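Glycosyl hydrolase, family 38 (Enterococcus faecalis, PDB 5KBP) probably hydrolyses alpha-mannosidic linkages in carbohydrates, acting as a metal-binding alpha-mannosidase of glycosyl hydrolase family 38. Local coordinates at residues N50-D55 with G82-G87; I11-H16 with F258-F263; I33-N38 with Q236-D241; H226-N231 with D264-A269. One frame throughout, in Å; residues are numbered along the deposited sequence.

Contact 1 of 4, residues N50-D55 with G82-G87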
# COMPACT_ATOMS: atom_id res chain seq x y z
N ASN A 50 -12.03 -35.40 -10.08
CA ASN A 50 -12.94 -34.80 -11.05
C ASN A 50 -12.59 -33.34 -11.30
O ASN A 50 -12.19 -32.97 -12.42
CB ASN A 50 -14.38 -34.93 -10.57
CG ASN A 50 -15.37 -34.27 -11.51
OD1 ASN A 50 -15.80 -33.13 -11.28
ND2 ASN A 50 -15.74 -34.97 -12.57
N SER A 51 -12.74 -32.50 -10.28
CA SER A 51 -12.51 -31.07 -10.45
C SER A 51 -12.32 -30.44 -9.08
O SER A 51 -12.46 -31.09 -8.04
CB SER A 51 -13.67 -30.40 -11.19
OG SER A 51 -14.90 -30.62 -10.52
N PHE A 52 -11.99 -29.15 -9.09
CA PHE A 52 -11.82 -28.35 -7.88
C PHE A 52 -12.47 -27.00 -8.11
O PHE A 52 -12.14 -26.30 -9.08
CB PHE A 52 -10.34 -28.18 -7.53
CG PHE A 52 -10.10 -27.51 -6.21
CD1 PHE A 52 -10.09 -28.25 -5.03
CD2 PHE A 52 -9.87 -26.14 -6.13
CE1 PHE A 52 -9.86 -27.64 -3.81
CE2 PHE A 52 -9.65 -25.53 -4.91
CZ PHE A 52 -9.64 -26.27 -3.75
N HIS A 53 -13.40 -26.63 -7.24
CA HIS A 53 -14.12 -25.37 -7.37
C HIS A 53 -13.29 -24.25 -6.75
O HIS A 53 -13.02 -24.26 -5.55
CB HIS A 53 -15.49 -25.46 -6.70
CG HIS A 53 -16.40 -24.31 -7.02
ND1 HIS A 53 -16.66 -23.30 -6.13
CD2 HIS A 53 -17.10 -24.02 -8.14
CE1 HIS A 53 -17.49 -22.43 -6.68
NE2 HIS A 53 -17.77 -22.85 -7.90
N LEU A 54 -12.90 -23.28 -7.58
CA LEU A 54 -11.97 -22.24 -7.16
C LEU A 54 -12.68 -21.06 -6.50
O LEU A 54 -12.43 -19.90 -6.83
CB LEU A 54 -11.13 -21.78 -8.35
CG LEU A 54 -9.72 -21.31 -8.01
CD1 LEU A 54 -8.96 -22.42 -7.29
CD2 LEU A 54 -8.98 -20.85 -9.26
N ASP A 55 -13.58 -21.36 -5.57
CA ASP A 55 -14.18 -20.38 -4.67
C ASP A 55 -14.95 -19.28 -5.41
O ASP A 55 -15.14 -18.19 -4.88
CB ASP A 55 -13.12 -19.76 -3.76
CG ASP A 55 -13.71 -19.22 -2.47
OD1 ASP A 55 -14.80 -19.68 -2.08
OD2 ASP A 55 -13.07 -18.34 -1.84
N GLY A 82 -11.70 -28.71 -17.80
CA GLY A 82 -12.85 -28.75 -16.93
C GLY A 82 -12.56 -29.26 -15.54
O GLY A 82 -13.49 -29.68 -14.84
N LYS A 83 -11.30 -29.25 -15.12
CA LYS A 83 -10.92 -29.71 -13.79
C LYS A 83 -10.62 -28.57 -12.82
O LYS A 83 -10.58 -28.81 -11.60
CB LYS A 83 -9.71 -30.64 -13.87
CG LYS A 83 -9.99 -31.93 -14.63
CD LYS A 83 -8.92 -32.98 -14.38
CE LYS A 83 -9.35 -34.33 -14.91
NZ LYS A 83 -10.63 -34.78 -14.28
N LEU A 84 -10.42 -27.36 -13.31
CA LEU A 84 -10.31 -26.17 -12.47
C LEU A 84 -11.52 -25.29 -12.78
O LEU A 84 -11.57 -24.64 -13.83
CB LEU A 84 -9.00 -25.43 -12.72
CG LEU A 84 -8.56 -24.48 -11.60
CD1 LEU A 84 -8.54 -25.21 -10.27
CD2 LEU A 84 -7.20 -23.87 -11.90
N LYS A 85 -12.49 -25.29 -11.87
CA LYS A 85 -13.75 -24.57 -12.07
C LYS A 85 -13.59 -23.15 -11.55
O LYS A 85 -13.31 -22.94 -10.37
CB LYS A 85 -14.88 -25.29 -11.34
CG LYS A 85 -15.07 -26.75 -11.75
CD LYS A 85 -15.60 -26.87 -13.17
CE LYS A 85 -16.04 -28.29 -13.47
NZ LYS A 85 -16.61 -28.42 -14.84
N ILE A 86 -13.77 -22.17 -12.45
CA ILE A 86 -13.47 -20.78 -12.15
C ILE A 86 -14.73 -19.93 -12.32
O ILE A 86 -15.68 -20.31 -13.02
CB ILE A 86 -12.34 -20.23 -13.03
CG1 ILE A 86 -12.77 -20.23 -14.50
CG2 ILE A 86 -11.08 -21.06 -12.85
CD1 ILE A 86 -11.81 -19.51 -15.42
N GLY A 87 -14.73 -18.77 -11.68
CA GLY A 87 -15.78 -17.80 -11.84
C GLY A 87 -17.04 -18.15 -11.07
O GLY A 87 -17.06 -19.09 -10.27
O HOH W 1 -19.35 -20.62 -8.79
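F52 and H53 run parallel to L84 and K85, and three backbone bonds zip the pairs together: F52 N to K83 O at 2.9 Å, K85 N to F52 O at 3.0 Å and L54 N to K85 O at 2.8 Å. The first is the most bent of the three, with 139° at the hydrogen; K83 O also receives a CA-H...O contact from S51 CA at 3.2 Å. F52 and L84 share one face of this short sheet. There L54 CD1 lies 4.1 Å from L84 CD1 and also reaches the edge of the F52 ring, in its plane. On the face of H53 and K85 the two side chains cross at about a right angle. The K85 chain bends at chi2 (-69°), and further out CE rests 3.9 Å from S51 CB. The K83 chain turns at chi4 (-59°), which sets NZ 3.0 Å from N50 O; F49 O is its stronger partner, so two successive carbonyls grip the ammonium. A water in the plane of the H53 ring joins NE2 to G87 O, at 2.9 Å from NE2. S51 OG donates to N50 OD1, an acceptor shared with N262 ND2. Of the 26 residues linking the segments, 16 are helical, and the second strand begins after a Schellman motif at G82: a beta-alpha-beta crossover within the alpha/beta N-terminal domain of the family.

Contact 2 of 4, residues I11-H16 with F258-F263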
# COMPACT_ATOMS: atom_id res chain seq x y z
N ILE A 11 -19.79 -34.92 -4.12
CA ILE A 11 -18.71 -34.37 -3.30
C ILE A 11 -17.96 -33.34 -4.15
O ILE A 11 -17.30 -33.70 -5.13
CB ILE A 11 -17.78 -35.48 -2.80
CG1 ILE A 11 -18.58 -36.48 -1.97
CG2 ILE A 11 -16.64 -34.88 -1.98
CD1 ILE A 11 -17.90 -37.82 -1.80
N VAL A 12 -18.07 -32.08 -3.77
CA VAL A 12 -17.44 -30.97 -4.49
C VAL A 12 -16.28 -30.46 -3.65
O VAL A 12 -16.49 -29.85 -2.59
CB VAL A 12 -18.45 -29.85 -4.79
CG1 VAL A 12 -17.74 -28.66 -5.43
CG2 VAL A 12 -19.56 -30.36 -5.69
N SER A 13 -15.06 -30.72 -4.11
CA SER A 13 -13.87 -30.20 -3.44
C SER A 13 -13.71 -28.72 -3.74
O SER A 13 -13.93 -28.27 -4.87
CB SER A 13 -12.63 -30.98 -3.87
OG SER A 13 -12.72 -32.33 -3.48
N HIS A 14 -13.31 -27.96 -2.73
CA HIS A 14 -13.19 -26.51 -2.85
C HIS A 14 -12.31 -26.00 -1.72
O HIS A 14 -11.79 -26.77 -0.91
CB HIS A 14 -14.56 -25.84 -2.81
CG HIS A 14 -15.13 -25.72 -1.43
ND1 HIS A 14 -14.99 -24.59 -0.66
CD2 HIS A 14 -15.81 -26.61 -0.67
CE1 HIS A 14 -15.57 -24.78 0.51
NE2 HIS A 14 -16.08 -26.00 0.53
N SER A 15 -12.16 -24.68 -1.67
CA SER A 15 -11.52 -24.02 -0.53
C SER A 15 -11.99 -22.58 -0.52
O SER A 15 -11.65 -21.81 -1.42
CB SER A 15 -10.00 -24.11 -0.62
OG SER A 15 -9.40 -23.58 0.55
N HIS A 16 -12.80 -22.22 0.48
CA HIS A 16 -13.24 -20.84 0.65
C HIS A 16 -12.05 -19.99 1.07
O HIS A 16 -11.59 -20.08 2.21
CB HIS A 16 -14.37 -20.76 1.67
CG HIS A 16 -14.93 -19.38 1.84
ND1 HIS A 16 -14.74 -18.63 2.98
CD2 HIS A 16 -15.67 -18.62 1.00
CE1 HIS A 16 -15.35 -17.47 2.84
NE2 HIS A 16 -15.92 -17.43 1.65
N PHE A 258 -21.36 -42.46 -4.20
CA PHE A 258 -20.53 -41.29 -3.95
C PHE A 258 -19.77 -40.92 -5.22
O PHE A 258 -19.06 -41.76 -5.80
CB PHE A 258 -19.56 -41.56 -2.81
CG PHE A 258 -20.23 -41.82 -1.49
CD1 PHE A 258 -20.71 -43.08 -1.17
CD2 PHE A 258 -20.40 -40.79 -0.57
CE1 PHE A 258 -21.34 -43.31 0.03
CE2 PHE A 258 -21.03 -41.02 0.64
CZ PHE A 258 -21.50 -42.28 0.94
N ILE A 259 -19.92 -39.67 -5.65
CA ILE A 259 -19.36 -39.19 -6.90
C ILE A 259 -18.57 -37.92 -6.62
O ILE A 259 -19.12 -36.95 -6.09
CB ILE A 259 -20.45 -38.91 -7.95
CG1 ILE A 259 -21.38 -40.11 -8.10
CG2 ILE A 259 -19.82 -38.54 -9.29
CD1 ILE A 259 -22.56 -39.86 -9.02
N HIS A 260 -17.29 -37.93 -6.98
CA HIS A 260 -16.53 -36.68 -7.03
C HIS A 260 -17.07 -35.85 -8.19
O HIS A 260 -16.97 -36.26 -9.35
CB HIS A 260 -15.04 -36.95 -7.20
CG HIS A 260 -14.16 -35.85 -6.68
ND1 HIS A 260 -12.98 -35.50 -7.29
CD2 HIS A 260 -14.30 -35.03 -5.62
CE1 HIS A 260 -12.43 -34.50 -6.62
NE2 HIS A 260 -13.21 -34.20 -5.60
N SER A 261 -17.66 -34.70 -7.88
CA SER A 261 -18.40 -33.96 -8.89
C SER A 261 -18.09 -32.47 -8.86
O SER A 261 -17.01 -32.05 -8.45
CB SER A 261 -19.90 -34.19 -8.72
OG SER A 261 -20.63 -33.75 -9.85
N ASN A 262 -19.05 -31.66 -9.31
CA ASN A 262 -18.88 -30.22 -9.43
C ASN A 262 -20.25 -29.58 -9.47
O ASN A 262 -21.27 -30.25 -9.64
CB ASN A 262 -18.05 -29.86 -10.67
CG ASN A 262 -18.58 -30.52 -11.93
OD1 ASN A 262 -19.55 -30.06 -12.52
ND2 ASN A 262 -17.93 -31.61 -12.34
N PHE A 263 -20.27 -28.25 -9.33
CA PHE A 263 -21.54 -27.53 -9.24
C PHE A 263 -22.33 -27.60 -10.54
O PHE A 263 -23.56 -27.60 -10.51
CB PHE A 263 -21.30 -26.08 -8.84
CG PHE A 263 -21.15 -25.88 -7.36
CD1 PHE A 263 -22.21 -26.14 -6.51
CD2 PHE A 263 -19.95 -25.44 -6.82
CE1 PHE A 263 -22.09 -25.96 -5.15
CE2 PHE A 263 -19.82 -25.26 -5.46
CZ PHE A 263 -20.89 -25.52 -4.62
O HOH W 2 -14.95 -31.19 -6.92
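I11 and H260 form a parallel bridge in a parallel sheet of the N-terminal domain, in which strand 7-13 lies between 226-231 and 256-260. Both peptide edges of I11 are used: I11 N donates to I259 O at 2.9 Å, and S261 N donates to I11 O at 2.9 Å. One step on, a water takes the place of a direct bond, accepting from S13 N at 2.9 Å and donating to S261 O. I11 CD1 meets the F258 ring at its edge, 4.1 Å from CD2. V12 splits its two branches: CG2 rests 3.8 Å from N262 CA, while CG1 lies 4.0 Å from F263 CE2, with the two side chains crossing at about a right angle. N262 is the N-cap of the helix that starts at F263, its OD1 bonded to D265 N while its ND2 holds N50 OD1. In H260, CG is anti to the backbone N (chi1 -155°), and the imidazole extends to S13, where NE2 donates to OG at 2.9 Å with OG in the ring plane. OG is also bonded to N231 OD1 on the other flanking strand, and H260 ND1 is bonded to N50 N. A hydrogen on NE2 and a lone pair at ND1 fit this pattern, which suggests that both nitrogens of the ring are satisfied and its rotation is fixed.

Contact 3 of 4, residues I33-N38 with Q236-D241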
# COMPACT_ATOMS: atom_id res chain seq x y z
N ILE A 33 -0.48 -20.01 -2.85
CA ILE A 33 0.42 -20.65 -3.81
C ILE A 33 0.53 -22.14 -3.51
O ILE A 33 0.53 -22.98 -4.41
CB ILE A 33 1.79 -19.97 -3.79
CG1 ILE A 33 1.63 -18.45 -3.95
CG2 ILE A 33 2.68 -20.52 -4.90
CD1 ILE A 33 0.95 -18.04 -5.23
N GLU A 34 0.64 -22.49 -2.22
CA GLU A 34 0.71 -23.90 -1.84
C GLU A 34 -0.56 -24.64 -2.22
O GLU A 34 -0.51 -25.78 -2.69
CB GLU A 34 0.97 -24.02 -0.34
CG GLU A 34 2.34 -23.55 0.11
CD GLU A 34 2.54 -23.65 1.61
OE1 GLU A 34 1.54 -23.83 2.33
OE2 GLU A 34 3.70 -23.54 2.06
N LEU A 35 -1.72 -24.00 -2.03
CA LEU A 35 -2.99 -24.65 -2.34
C LEU A 35 -3.10 -24.95 -3.83
O LEU A 35 -3.40 -26.09 -4.23
CB LEU A 35 -4.16 -23.78 -1.88
CG LEU A 35 -5.55 -24.24 -2.32
CD1 LEU A 35 -5.91 -25.57 -1.68
CD2 LEU A 35 -6.59 -23.19 -2.00
N VAL A 36 -2.87 -23.94 -4.68
CA VAL A 36 -3.01 -24.14 -6.12
C VAL A 36 -1.95 -25.10 -6.64
O VAL A 36 -2.22 -25.87 -7.57
CB VAL A 36 -2.97 -22.78 -6.84
CG1 VAL A 36 -3.05 -22.96 -8.35
CG2 VAL A 36 -4.10 -21.89 -6.35
N ASP A 37 -0.75 -25.07 -6.07
CA ASP A 37 0.27 -26.05 -6.46
C ASP A 37 -0.22 -27.47 -6.22
O ASP A 37 -0.00 -28.36 -7.05
CB ASP A 37 1.57 -25.80 -5.70
CG ASP A 37 2.34 -24.60 -6.22
OD1 ASP A 37 2.07 -24.17 -7.36
OD2 ASP A 37 3.23 -24.11 -5.50
N ASN A 38 -0.88 -27.70 -5.08
CA ASN A 38 -1.36 -29.04 -4.76
C ASN A 38 -2.60 -29.42 -5.57
O ASN A 38 -2.78 -30.60 -5.90
CB ASN A 38 -1.66 -29.14 -3.26
CG ASN A 38 -0.40 -29.10 -2.42
OD1 ASN A 38 0.65 -29.59 -2.83
ND2 ASN A 38 -0.51 -28.51 -1.23
N GLN A 236 -8.74 -24.08 3.57
CA GLN A 236 -8.48 -25.50 3.72
C GLN A 236 -7.58 -26.00 2.60
O GLN A 236 -7.88 -25.77 1.42
CB GLN A 236 -9.78 -26.29 3.71
CG GLN A 236 -9.61 -27.79 3.90
CD GLN A 236 -9.25 -28.17 5.33
OE1 GLN A 236 -9.24 -27.33 6.23
NE2 GLN A 236 -8.97 -29.45 5.55
N PRO A 237 -6.46 -26.66 2.92
CA PRO A 237 -5.69 -27.33 1.87
C PRO A 237 -6.53 -28.41 1.21
O PRO A 237 -7.39 -29.03 1.84
CB PRO A 237 -4.50 -27.92 2.63
CG PRO A 237 -4.42 -27.14 3.90
CD PRO A 237 -5.83 -26.77 4.24
N VAL A 238 -6.29 -28.63 -0.08
CA VAL A 238 -7.06 -29.62 -0.82
C VAL A 238 -6.73 -31.01 -0.29
O VAL A 238 -5.56 -31.34 -0.05
CB VAL A 238 -6.78 -29.50 -2.33
CG1 VAL A 238 -5.30 -29.71 -2.64
CG2 VAL A 238 -7.66 -30.48 -3.10
N GLN A 239 -7.77 -31.81 -0.06
CA GLN A 239 -7.59 -33.14 0.51
C GLN A 239 -6.90 -34.05 -0.50
O GLN A 239 -7.50 -34.43 -1.51
CB GLN A 239 -8.95 -33.71 0.93
CG GLN A 239 -8.88 -35.09 1.56
CD GLN A 239 -10.22 -35.56 2.06
OE1 GLN A 239 -11.14 -34.77 2.28
NE2 GLN A 239 -10.36 -36.87 2.24
N ARG A 240 -5.64 -34.39 -0.23
CA ARG A 240 -4.84 -35.14 -1.19
C ARG A 240 -5.37 -36.55 -1.40
O ARG A 240 -5.20 -37.11 -2.49
CB ARG A 240 -3.38 -35.17 -0.74
CG ARG A 240 -2.60 -33.91 -1.10
CD ARG A 240 -1.33 -33.78 -0.28
NE ARG A 240 -0.33 -32.95 -0.95
CZ ARG A 240 0.71 -32.41 -0.34
NH1 ARG A 240 0.90 -32.58 0.96
NH2 ARG A 240 1.57 -31.67 -1.04
N ASP A 241 -6.00 -37.14 -0.38
CA ASP A 241 -6.52 -38.50 -0.47
C ASP A 241 -8.03 -38.52 -0.69
O ASP A 241 -8.71 -39.46 -0.26
CB ASP A 241 -6.16 -39.29 0.79
CG ASP A 241 -6.71 -38.65 2.05
OD1 ASP A 241 -6.75 -37.40 2.12
OD2 ASP A 241 -7.10 -39.39 2.98
O HOH W 3 -3.26 -27.40 -0.42
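One water oxygen between N38 and V238 accepts hydrogen bonds from N38 ND2 (3.1 Å) and from the backbone N of V238 (3.3 Å), thereby bridging the helix segment 33-38 and the segment 236-241. The other end of the same amide meets R240: NH2 lies 2.9 Å from N38 OD1, but the angle at the hydrogen is only 121°, so this bond is weak. The amide and guanidinium planes stand 60° apart, with N38 ND2 over one face of the guanidinium. The R240 chain is extended from CG to NE, and this length carries the group across to the helix. The rest of the contact is apolar. V238 CG1, set between its own backbone N and carbonyl carbon (chi1 60°), rests 3.7 Å from N38 CB. L35 uses a single branch: its CD1 lies 3.5 Å from V238 N, 4.0 Å from P237 CA and 4.1 Å from V238 CB, hence it touches the backbone of the loop as much as a side chain. The segment 236-241 belongs to the loop that leads from strand 226-231 into helix 242-252, and V238 also packs on V39 and L42, further along helix 25-45. On another side of that helix V36 packs on Y64 of helix 59-65, while E34 forms a salt bridge with K478 of the second subunit.

Contact 4 of 4, residues H226-N231 with D264-A269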
# COMPACT_ATOMS: atom_id res chain seq x y z
N HIS A 226 -30.49 -36.29 -4.58
CA HIS A 226 -29.16 -35.80 -4.91
C HIS A 226 -28.65 -34.94 -3.75
O HIS A 226 -29.26 -33.91 -3.42
CB HIS A 226 -29.19 -35.00 -6.21
CG HIS A 226 -29.75 -35.77 -7.37
ND1 HIS A 226 -29.00 -36.67 -8.10
CD2 HIS A 226 -31.00 -35.79 -7.91
CE1 HIS A 226 -29.76 -37.20 -9.05
NE2 HIS A 226 -30.97 -36.68 -8.95
N LEU A 227 -27.55 -35.36 -3.15
CA LEU A 227 -27.02 -34.77 -1.93
C LEU A 227 -25.70 -34.07 -2.22
O LEU A 227 -24.88 -34.57 -3.00
CB LEU A 227 -26.83 -35.84 -0.85
CG LEU A 227 -28.00 -36.83 -0.73
CD1 LEU A 227 -27.57 -38.09 0.00
CD2 LEU A 227 -29.17 -36.18 -0.03
N LEU A 228 -25.49 -32.93 -1.57
CA LEU A 228 -24.32 -32.09 -1.80
C LEU A 228 -23.42 -32.13 -0.57
O LEU A 228 -23.84 -31.74 0.53
CB LEU A 228 -24.72 -30.65 -2.12
CG LEU A 228 -23.59 -29.68 -2.44
CD1 LEU A 228 -22.90 -30.04 -3.75
CD2 LEU A 228 -24.10 -28.25 -2.48
N MET A 229 -22.19 -32.60 -0.75
CA MET A 229 -21.16 -32.58 0.29
C MET A 229 -20.06 -31.62 -0.13
O MET A 229 -19.40 -31.85 -1.15
CB MET A 229 -20.59 -33.98 0.53
CG MET A 229 -21.61 -35.02 0.96
SD MET A 229 -22.40 -34.64 2.54
CE MET A 229 -20.97 -34.54 3.61
N MET A 230 -19.88 -30.55 0.63
CA MET A 230 -18.89 -29.53 0.32
C MET A 230 -17.57 -29.91 0.97
O MET A 230 -17.40 -29.79 2.19
CB MET A 230 -19.37 -28.16 0.79
CG MET A 230 -20.61 -27.67 0.05
SD MET A 230 -20.34 -27.51 -1.73
CE MET A 230 -19.04 -26.27 -1.75
N ASN A 231 -16.62 -30.37 0.15
CA ASN A 231 -15.34 -30.89 0.64
C ASN A 231 -14.33 -29.75 0.72
O ASN A 231 -13.47 -29.56 -0.14
CB ASN A 231 -14.87 -32.02 -0.27
CG ASN A 231 -13.48 -32.51 0.08
OD1 ASN A 231 -12.57 -32.48 -0.76
ND2 ASN A 231 -13.29 -32.97 1.31
N ASP A 264 -21.65 -27.65 -11.69
CA ASP A 264 -22.36 -27.74 -12.96
C ASP A 264 -23.14 -29.04 -13.07
O ASP A 264 -24.31 -29.04 -13.48
CB ASP A 264 -21.37 -27.61 -14.12
CG ASP A 264 -20.76 -26.23 -14.21
OD1 ASP A 264 -21.50 -25.24 -14.04
OD2 ASP A 264 -19.54 -26.13 -14.45
N ASP A 265 -22.51 -30.16 -12.71
CA ASP A 265 -23.19 -31.45 -12.79
C ASP A 265 -24.27 -31.58 -11.73
O ASP A 265 -25.35 -32.13 -11.99
CB ASP A 265 -22.18 -32.59 -12.67
CG ASP A 265 -21.30 -32.71 -13.90
OD1 ASP A 265 -21.68 -32.17 -14.96
OD2 ASP A 265 -20.23 -33.36 -13.80
N TYR A 266 -24.01 -31.09 -10.51
CA TYR A 266 -25.00 -31.20 -9.44
C TYR A 266 -26.25 -30.38 -9.77
O TYR A 266 -27.37 -30.86 -9.62
CB TYR A 266 -24.40 -30.75 -8.11
CG TYR A 266 -25.39 -30.78 -6.97
CD1 TYR A 266 -25.82 -31.99 -6.43
CD2 TYR A 266 -25.90 -29.61 -6.43
CE1 TYR A 266 -26.73 -32.03 -5.39
CE2 TYR A 266 -26.81 -29.64 -5.38
CZ TYR A 266 -27.22 -30.85 -4.87
OH TYR A 266 -28.12 -30.88 -3.83
N LEU A 267 -26.06 -29.13 -10.21
CA LEU A 267 -27.19 -28.26 -10.50
C LEU A 267 -28.08 -28.85 -11.59
O LEU A 267 -29.31 -28.76 -11.51
CB LEU A 267 -26.69 -26.88 -10.92
CG LEU A 267 -26.21 -25.96 -9.79
CD1 LEU A 267 -25.54 -24.72 -10.36
CD2 LEU A 267 -27.36 -25.58 -8.88
N LYS A 268 -27.48 -29.47 -12.61
CA LYS A 268 -28.28 -30.09 -13.66
C LYS A 268 -29.09 -31.26 -13.12
O LYS A 268 -30.24 -31.47 -13.52
CB LYS A 268 -27.37 -30.55 -14.80
CG LYS A 268 -28.08 -31.33 -15.89
CD LYS A 268 -27.08 -32.05 -16.78
CE LYS A 268 -27.77 -33.04 -17.71
NZ LYS A 268 -26.80 -33.95 -18.37
N ALA A 269 -28.51 -32.02 -12.19
CA ALA A 269 -29.18 -33.23 -11.69
C ALA A 269 -30.26 -32.90 -10.67
O ALA A 269 -31.34 -33.51 -10.69
CB ALA A 269 -28.15 -34.18 -11.08
O HOH W 4 -28.05 -31.70 -0.46
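Y266 and L228 share a first torsion, CG anti to the backbone N (chi1 178° and -177°), and the two side chains, both starting toward the opposite segment, meet obliquely between helix 263-270 and strand 226-231. L228 CD1 sits over one face of the phenol ring in a CH-pi contact, 4.1 Å from the centroid and 13° off the normal. L228 CB covers the outer end of the ring, 3.7 Å from CZ. H226 O approaches the same ring at its edge, 3.3 Å from OH. The backbone N of L228 donates to a water at 3.0 Å, and this water also has a weak link to the hydroxyl. A second CH-pi contact lies one turn along the helix, where A269 CB stands over one face of the H226 imidazole, 4.1 Å from its centroid. Helix and strand run roughly antiparallel, with their axes 9.4 Å apart at closest, a spacing filled mainly by Y266. L188 of strand 184-189 touches both L228 and Y266, and Y10 of strand 7-13 packs edge-to-face with Y266. The contact is thus mostly apolar and aromatic, with the Y266 hydroxyl near H226 O and a water as its polar part. The H226 imidazole has its hydrogen bonds outside the two segments, ND1 to Y10 OH and NE2 to E273 OE2. Such pairing would fix the ring plane presented to A269, and the nearby carboxylate may favour a proton on NE2.

The four contacts lie in the N-terminal domain, with contact 2 in the middle: its centre is about 7 Å from that of contact 4, 9 Å from contact 1 and 14 Å from contact 3. Strand 7-13 joins several of them. S13 O accepts from H53 N at 2.9 Å, tying contact 2 to contact 1, and V12 O accepts from N231 N at 2.8 Å, tying it to contact 4. F52 CE1 touches V238 CG2 at 3.7 Å between contacts 1 and 3. A calcium site at F253 and Y256, empty in this chain, adjoins the sheet of strands 226-231, 7-13 and 256-260: the side chains of F258 and L227 each come within about 4 Å of that of Y256.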